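Local coordinates for five-membered-cyclitol-phosphate synthase (Streptomyces citricolor, PDB 6K96), which is a synthase of the myo-inositol-1-phosphate synthase family that binds nicotinamide-adenine-dinucleotide on a Rossmann-type parallel sheet, at residues E126-S131 and V152-C157; E160-T165 and V177-D182. All coordinates share one frame; numbering follows the deposited sequence.

Contact 1. Residues E126-S131 and V152-C157; sequences EVLLYS and VAFVNC. With NAD (nicotinamide-adenine-dinucleotide), chain G.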
loop_
_atom_site.group_PDB
_atom_site.type_symbol
_atom_site.label_atom_id
_atom_site.label_comp_id
_atom_site.label_asym_id
_atom_site.label_seq_id
_atom_site.Cartn_x
_atom_site.Cartn_y
_atom_site.Cartn_z
ATOM N N GLU B 126 -31.910 -5.095 -32.537
ATOM C CA GLU B 126 -30.833 -5.555 -33.438
ATOM C C GLU B 126 -29.935 -6.492 -32.651
ATOM O O GLU B 126 -29.408 -7.462 -33.249
ATOM C CB GLU B 126 -29.994 -4.392 -33.942
ATOM C CG GLU B 126 -30.665 -3.531 -34.989
ATOM C CD GLU B 126 -29.693 -2.543 -35.631
ATOM O OE1 GLU B 126 -29.494 -1.430 -35.056
ATOM O OE2 GLU B 126 -29.120 -2.878 -36.685
ATOM N N VAL B 127 -29.795 -6.207 -31.360
ATOM C CA VAL B 127 -28.860 -6.905 -30.444
ATOM C C VAL B 127 -29.645 -7.217 -29.181
ATOM O O VAL B 127 -30.297 -6.303 -28.635
ATOM C CB VAL B 127 -27.631 -6.030 -30.129
ATOM C CG1 VAL B 127 -26.686 -6.732 -29.173
ATOM C CG2 VAL B 127 -26.883 -5.582 -31.376
ATOM N N LEU B 128 -29.554 -8.448 -28.708
ATOM C CA LEU B 128 -29.990 -8.794 -27.341
ATOM C C LEU B 128 -28.729 -8.995 -26.509
ATOM O O LEU B 128 -27.909 -9.824 -26.894
ATOM C CB LEU B 128 -30.853 -10.049 -27.352
ATOM C CG LEU B 128 -31.225 -10.497 -25.941
ATOM C CD1 LEU B 128 -32.174 -9.528 -25.307
ATOM C CD2 LEU B 128 -31.811 -11.868 -25.928
ATOM N N LEU B 129 -28.553 -8.180 -25.470
ATOM C CA LEU B 129 -27.457 -8.279 -24.472
ATOM C C LEU B 129 -27.916 -9.167 -23.304
ATOM O O LEU B 129 -28.821 -8.769 -22.506
ATOM C CB LEU B 129 -27.092 -6.873 -23.980
ATOM C CG LEU B 129 -25.963 -6.809 -22.950
ATOM C CD1 LEU B 129 -24.658 -7.321 -23.542
ATOM C CD2 LEU B 129 -25.815 -5.397 -22.420
ATOM N N TYR B 130 -27.292 -10.327 -23.181
ATOM C CA TYR B 130 -27.546 -11.265 -22.084
ATOM C C TYR B 130 -26.697 -10.874 -20.893
ATOM O O TYR B 130 -25.455 -11.054 -20.955
ATOM C CB TYR B 130 -27.223 -12.683 -22.554
ATOM C CG TYR B 130 -27.409 -13.732 -21.490
ATOM C CD1 TYR B 130 -28.683 -14.151 -21.134
ATOM C CD2 TYR B 130 -26.327 -14.285 -20.823
ATOM C CE1 TYR B 130 -28.879 -15.130 -20.166
ATOM C CE2 TYR B 130 -26.511 -15.249 -19.838
ATOM C CZ TYR B 130 -27.789 -15.691 -19.522
ATOM O OH TYR B 130 -27.975 -16.661 -18.582
ATOM N N SER B 131 -27.305 -10.394 -19.831
ATOM C CA SER B 131 -26.513 -9.812 -18.717
ATOM C C SER B 131 -27.069 -10.296 -17.381
ATOM O O SER B 131 -27.112 -9.502 -16.421
ATOM C CB SER B 131 -26.491 -8.309 -18.796
ATOM O OG SER B 131 -25.287 -7.783 -18.215
ATOM N N VAL B 152 -32.276 -11.770 -34.175
ATOM C CA VAL B 152 -31.596 -10.678 -33.423
ATOM C C VAL B 152 -30.207 -11.165 -32.933
ATOM O O VAL B 152 -30.097 -12.281 -32.364
ATOM C CB VAL B 152 -32.532 -10.201 -32.300
ATOM C CG1 VAL B 152 -31.785 -9.365 -31.265
ATOM C CG2 VAL B 152 -33.733 -9.439 -32.848
ATOM N N ALA B 153 -29.155 -10.381 -33.176
ATOM C CA ALA B 153 -27.764 -10.670 -32.725
ATOM C C ALA B 153 -27.751 -10.924 -31.199
ATOM O O ALA B 153 -28.502 -10.243 -30.465
ATOM C CB ALA B 153 -26.822 -9.532 -33.111
ATOM N N PHE B 154 -26.915 -11.852 -30.733
ATOM C CA PHE B 154 -26.803 -12.214 -29.298
ATOM C C PHE B 154 -25.396 -11.933 -28.752
ATOM O O PHE B 154 -24.402 -12.403 -29.355
ATOM C CB PHE B 154 -27.048 -13.704 -29.107
ATOM C CG PHE B 154 -27.338 -14.093 -27.687
ATOM C CD1 PHE B 154 -28.555 -13.774 -27.108
ATOM C CD2 PHE B 154 -26.420 -14.822 -26.951
ATOM C CE1 PHE B 154 -28.853 -14.192 -25.817
ATOM C CE2 PHE B 154 -26.705 -15.194 -25.643
ATOM C CZ PHE B 154 -27.919 -14.889 -25.080
ATOM N N VAL B 155 -25.313 -11.312 -27.569
ATOM C CA VAL B 155 -24.025 -11.049 -26.855
ATOM C C VAL B 155 -24.047 -11.726 -25.487
ATOM O O VAL B 155 -24.822 -11.294 -24.641
ATOM C CB VAL B 155 -23.757 -9.535 -26.698
ATOM C CG1 VAL B 155 -22.550 -9.270 -25.802
ATOM C CG2 VAL B 155 -23.574 -8.832 -28.034
ATOM N N ASN B 156 -23.129 -12.658 -25.248
ATOM C CA ASN B 156 -22.993 -13.361 -23.944
ATOM C C ASN B 156 -21.906 -12.715 -23.051
ATOM O O ASN B 156 -20.692 -13.045 -23.232
ATOM C CB ASN B 156 -22.700 -14.840 -24.176
ATOM C CG ASN B 156 -22.657 -15.581 -22.873
ATOM O OD1 ASN B 156 -23.120 -15.076 -21.872
ATOM N ND2 ASN B 156 -22.150 -16.791 -22.883
ATOM N N CYS B 157 -22.313 -11.938 -22.035
ATOM C CA CYS B 157 -21.397 -11.447 -20.965
ATOM C C CYS B 157 -20.849 -12.549 -20.051
ATOM O O CYS B 157 -19.808 -12.225 -19.341
ATOM C CB CYS B 157 -22.063 -10.547 -19.937
ATOM S SG CYS B 157 -22.690 -9.053 -20.677
HETATM P PA NAD G . -26.388 -7.878 -11.721
HETATM O O1A NAD G . -26.528 -8.864 -10.626
HETATM O O2A NAD G . -26.253 -6.444 -11.289
HETATM O O5B NAD G . -27.464 -8.005 -12.868
HETATM C C5B NAD G . -28.204 -9.247 -12.869
HETATM C C4B NAD G . -29.627 -8.970 -13.278
HETATM O O4B NAD G . -30.294 -10.150 -13.836
HETATM C C3B NAD G . -30.508 -8.521 -12.108
HETATM O O3B NAD G . -31.312 -7.432 -12.543
HETATM C C2B NAD G . -31.375 -9.755 -11.871
HETATM O O2B NAD G . -32.456 -9.288 -11.117
HETATM C C1B NAD G . -31.622 -10.146 -13.332
HETATM N N9A NAD G . -32.196 -11.451 -13.596
HETATM C C8A NAD G . -32.024 -12.549 -12.789
HETATM N N7A NAD G . -32.558 -13.641 -13.286
HETATM C C5A NAD G . -33.089 -13.253 -14.511
HETATM C C6A NAD G . -33.779 -13.979 -15.503
HETATM N N6A NAD G . -34.017 -15.282 -15.407
HETATM N N1A NAD G . -34.145 -13.316 -16.634
HETATM C C2A NAD G . -33.881 -11.997 -16.697
HETATM N N3A NAD G . -33.257 -11.218 -15.816
HETATM C C4A NAD G . -32.866 -11.905 -14.726
HETATM O O3 NAD G . -25.088 -8.271 -12.540
HETATM P PN NAD G . -24.043 -7.327 -13.319
HETATM O O1N NAD G . -24.817 -6.479 -14.253
HETATM O O2N NAD G . -23.171 -6.792 -12.225
HETATM O O5D NAD G . -23.241 -8.432 -14.177
HETATM C C5D NAD G . -24.019 -9.239 -15.153
HETATM C C4D NAD G . -23.205 -10.423 -15.584
HETATM O O4D NAD G . -22.009 -10.019 -16.289
HETATM C C3D NAD G . -22.743 -11.291 -14.404
HETATM O O3D NAD G . -22.804 -12.637 -14.824
HETATM C C2D NAD G . -21.261 -10.945 -14.289
HETATM O O2D NAD G . -20.409 -11.960 -13.792
HETATM C C1D NAD G . -20.892 -10.747 -15.759
HETATM N N1N NAD G . -19.590 -10.021 -15.858
HETATM C C2N NAD G . -19.407 -8.809 -15.110
HETATM C C3N NAD G . -18.167 -8.200 -15.013
HETATM C C7N NAD G . -18.066 -6.899 -14.237
HETATM O O7N NAD G . -19.083 -6.356 -13.826
HETATM N N7N NAD G . -16.855 -6.393 -14.016
HETATM C C4N NAD G . -17.092 -8.830 -15.638
HETATM C C5N NAD G . -17.313 -9.897 -16.499
HETATM C C6N NAD G . -18.543 -10.529 -16.529
#

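Contact 2. Residues E160-T165 and V177-D182; sequences ELVART and VPLIGD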
loop_
_atom_site.group_PDB
_atom_site.type_symbol
_atom_site.label_atom_id
_atom_site.label_comp_id
_atom_site.label_asym_id
_atom_site.label_seq_id
_atom_site.Cartn_x
_atom_site.Cartn_y
_atom_site.Cartn_z
ATOM N N GLU B 160 -21.275 -18.873 -19.281
ATOM C CA GLU B 160 -22.126 -19.958 -19.823
ATOM C C GLU B 160 -21.729 -20.251 -21.268
ATOM O O GLU B 160 -21.357 -19.338 -21.977
ATOM C CB GLU B 160 -23.615 -19.654 -19.660
ATOM C CG GLU B 160 -24.121 -19.985 -18.276
ATOM C CD GLU B 160 -23.267 -19.537 -17.097
ATOM O OE1 GLU B 160 -22.646 -20.433 -16.427
ATOM O OE2 GLU B 160 -23.213 -18.305 -16.858
ATOM N N LEU B 161 -21.836 -21.534 -21.641
ATOM C CA LEU B 161 -21.606 -22.051 -23.010
ATOM C C LEU B 161 -22.748 -21.566 -23.907
ATOM O O LEU B 161 -23.902 -21.972 -23.601
ATOM C CB LEU B 161 -21.533 -23.585 -22.938
ATOM C CG LEU B 161 -20.354 -24.188 -23.706
ATOM C CD1 LEU B 161 -19.048 -24.022 -22.944
ATOM C CD2 LEU B 161 -20.571 -25.645 -24.048
ATOM N N VAL B 162 -22.448 -20.689 -24.889
ATOM C CA VAL B 162 -23.389 -20.242 -25.961
ATOM C C VAL B 162 -22.631 -20.172 -27.290
ATOM O O VAL B 162 -22.817 -21.037 -28.154
ATOM C CB VAL B 162 -24.077 -18.900 -25.655
ATOM C CG1 VAL B 162 -25.189 -18.595 -26.655
ATOM C CG2 VAL B 162 -24.628 -18.843 -24.251
ATOM N N ALA B 163 -21.784 -19.167 -27.480
ATOM C CA ALA B 163 -20.945 -19.073 -28.699
ATOM C C ALA B 163 -20.066 -20.309 -28.747
ATOM O O ALA B 163 -19.631 -20.654 -29.811
ATOM C CB ALA B 163 -20.126 -17.819 -28.737
ATOM N N ARG B 164 -19.848 -20.984 -27.623
ATOM C CA ARG B 164 -18.862 -22.097 -27.609
ATOM C C ARG B 164 -19.522 -23.448 -27.949
ATOM O O ARG B 164 -18.740 -24.418 -28.173
ATOM C CB ARG B 164 -18.101 -22.141 -26.281
ATOM C CG ARG B 164 -16.759 -21.408 -26.336
ATOM C CD ARG B 164 -16.134 -21.196 -24.980
ATOM N NE ARG B 164 -17.197 -20.823 -24.077
ATOM C CZ ARG B 164 -17.183 -20.993 -22.775
ATOM N NH1 ARG B 164 -16.123 -21.526 -22.202
ATOM N NH2 ARG B 164 -18.213 -20.582 -22.037
ATOM N N THR B 165 -20.868 -23.546 -27.945
ATOM C CA THR B 165 -21.575 -24.778 -28.397
ATOM C C THR B 165 -21.588 -24.763 -29.932
ATOM O O THR B 165 -22.355 -24.023 -30.546
ATOM C CB THR B 165 -22.963 -25.027 -27.762
ATOM O OG1 THR B 165 -23.952 -24.836 -28.779
ATOM C CG2 THR B 165 -23.269 -24.206 -26.514
ATOM N N VAL B 177 -26.781 -14.270 -38.664
ATOM C CA VAL B 177 -27.004 -13.589 -37.356
ATOM C C VAL B 177 -25.707 -13.695 -36.561
ATOM O O VAL B 177 -25.134 -14.791 -36.459
ATOM C CB VAL B 177 -28.193 -14.179 -36.563
ATOM C CG1 VAL B 177 -28.335 -13.553 -35.191
ATOM C CG2 VAL B 177 -29.511 -14.052 -37.303
ATOM N N PRO B 178 -25.216 -12.560 -35.978
ATOM C CA PRO B 178 -24.011 -12.565 -35.159
ATOM C C PRO B 178 -24.308 -13.187 -33.795
ATOM O O PRO B 178 -25.353 -12.927 -33.227
ATOM C CB PRO B 178 -23.619 -11.085 -35.002
ATOM C CG PRO B 178 -24.601 -10.298 -35.848
ATOM C CD PRO B 178 -25.796 -11.208 -36.066
ATOM N N LEU B 179 -23.354 -13.979 -33.312
ATOM C CA LEU B 179 -23.353 -14.569 -31.950
ATOM C C LEU B 179 -21.991 -14.257 -31.314
ATOM O O LEU B 179 -20.967 -14.770 -31.806
ATOM C CB LEU B 179 -23.622 -16.080 -32.053
ATOM C CG LEU B 179 -23.607 -16.876 -30.738
ATOM C CD1 LEU B 179 -24.825 -16.561 -29.872
ATOM C CD2 LEU B 179 -23.549 -18.381 -31.005
ATOM N N ILE B 180 -21.977 -13.446 -30.257
ATOM C CA ILE B 180 -20.730 -12.852 -29.692
ATOM C C ILE B 180 -20.572 -13.344 -28.261
ATOM O O ILE B 180 -21.414 -13.014 -27.414
ATOM C CB ILE B 180 -20.767 -11.315 -29.795
ATOM C CG1 ILE B 180 -21.116 -10.885 -31.226
ATOM C CG2 ILE B 180 -19.472 -10.689 -29.296
ATOM C CD1 ILE B 180 -20.141 -11.343 -32.291
ATOM N N GLY B 181 -19.527 -14.116 -28.023
ATOM C CA GLY B 181 -19.319 -14.770 -26.733
ATOM C C GLY B 181 -18.121 -15.695 -26.780
ATOM O O GLY B 181 -17.569 -15.874 -27.851
ATOM N N ASP B 182 -17.724 -16.207 -25.608
ATOM C CA ASP B 182 -18.442 -15.952 -24.358
ATOM C C ASP B 182 -17.553 -15.291 -23.283
ATOM O O ASP B 182 -16.332 -15.417 -23.330
ATOM C CB ASP B 182 -18.994 -17.254 -23.766
ATOM C CG ASP B 182 -19.810 -18.053 -24.751
ATOM O OD1 ASP B 182 -20.699 -17.456 -25.365
ATOM O OD2 ASP B 182 -19.507 -19.239 -24.941
#

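Contact 1. Residues E126-S131 and V152-C157
Leu128, Tyr130 and Phe154 share one face of a pair of neighbouring parallel strands in a Rossmann fold, where strands 127-130 and 153-156 are joined through helix 137-149 as a beta-alpha-beta unit. The backbones interlock alternately: Leu128 N and Tyr130 N donate to Ala153 O and Val155 O, and Val155 N returns a bond to Leu128 O. Packing is tight on this face. Phe154 lies beside Tyr130, pointing the same way, and its CZ comes within 3.4 Å of Tyr130 CB; the ring planes differ by 34°. From the same strand as Tyr130, Leu128 CD2 meets the edge of the Phe154 ring, 3.8 Å from CE1. Helix 137-149 closes over the group, setting Ala139 and Ala140 against Tyr130, and Tyr143 and Ala144 against Phe154.

The opposite face is aliphatic: Leu129 CD1 stands 3.7 Å from Val155 CG1, and Val127 CG1 3.9 Å from Val155 CG2, with alanines of helix 292-313 packed against both valines. No side of the contact is solvent-exposed; its looser part is the end near the dinucleotide. The CA atoms are 4.5 Å apart at Val127 and Ala153 but 5.8 Å apart at Ser131 and Cys157, and the last bond, Cys157 N to Tyr130 O, is weak. Nicotinamide-adenine-dinucleotide sits here, its C5D 3.4 Å from Ser131 O and its C6N 3.5 Å from Cys157 O.

Contact 2. Residues E160-T165 and V177-D182
Asp182 offers its carboxylate to three successive residues of the other segment, Val162, Ala163 and Arg164, an example of a side chain that organises a loop by accepting its backbone N-H groups. OD1 takes Ala163 N through its syn lone pair at 2.9 Å, and a second donor, Asn156 ND2, also binds this oxygen. OD2 carries the heavier load. Arg164 NE approaches it at 2.9 Å on the anti lone pair, in a salt bridge that lies close to the guanidinium plane. Val162 N reaches the same oxygen over a longer 3.3 Å, nearly straight at 174° but from above the carboxylate plane, and the backbone N of Arg164 adds a weak bond.

The arginine chain bends at chi3 (-41°), which brings NE round beside the carboxylate; the two flat groups are turned 65° apart. Its NH2 is satisfied chiefly by Pro159 O, with weak bonds to Glu160 O and Asp182 OD2, while Leu161 CD1 lies over the centre of one guanidinium face. Glu160 OE2 is bound by Gly135 N and Thr158 OG1, and Leu161 O by Gln137 NE2. A type I turn from Val162 to Thr165 is closed by Thr165 N on Val162 O.

Leu179 CD2 packs 3.5 Å from Ala163 CA and its CD1 touches Val162 CG1. Ala163 CB lies 3.3 Å from Gly181 O, the carbonyl oxygen of the cis peptide bond that joins Gly181 to Asp182. The loop packs against the segment 177-182: Val162 rests on helix 137-149 and strand 153-156, and Leu179 on Phe172 of helix 166-174.

Strand 153-156 is the element that ties the two contacts together, pairing with strand 127-130 in contact 1 and with strand 179-180 of contact 2; the centres of the two contacts lie about 9 Å apart. Probable hydrogen bonds at 2.8 Å run from Ile180 N to Phe154 O and from Asn156 N to Ile180 O. The Asn156 side chain connects them further: its OD1 is bound by Thr158 N, and its ND2 also packs against Val162 CG2 at 3.5 Å. Contact 1 supplies Ser131 and Cys157 to the dinucleotide pocket, whereas in contact 2 the side chain of Glu160 is about 6 Å from the dinucleotide.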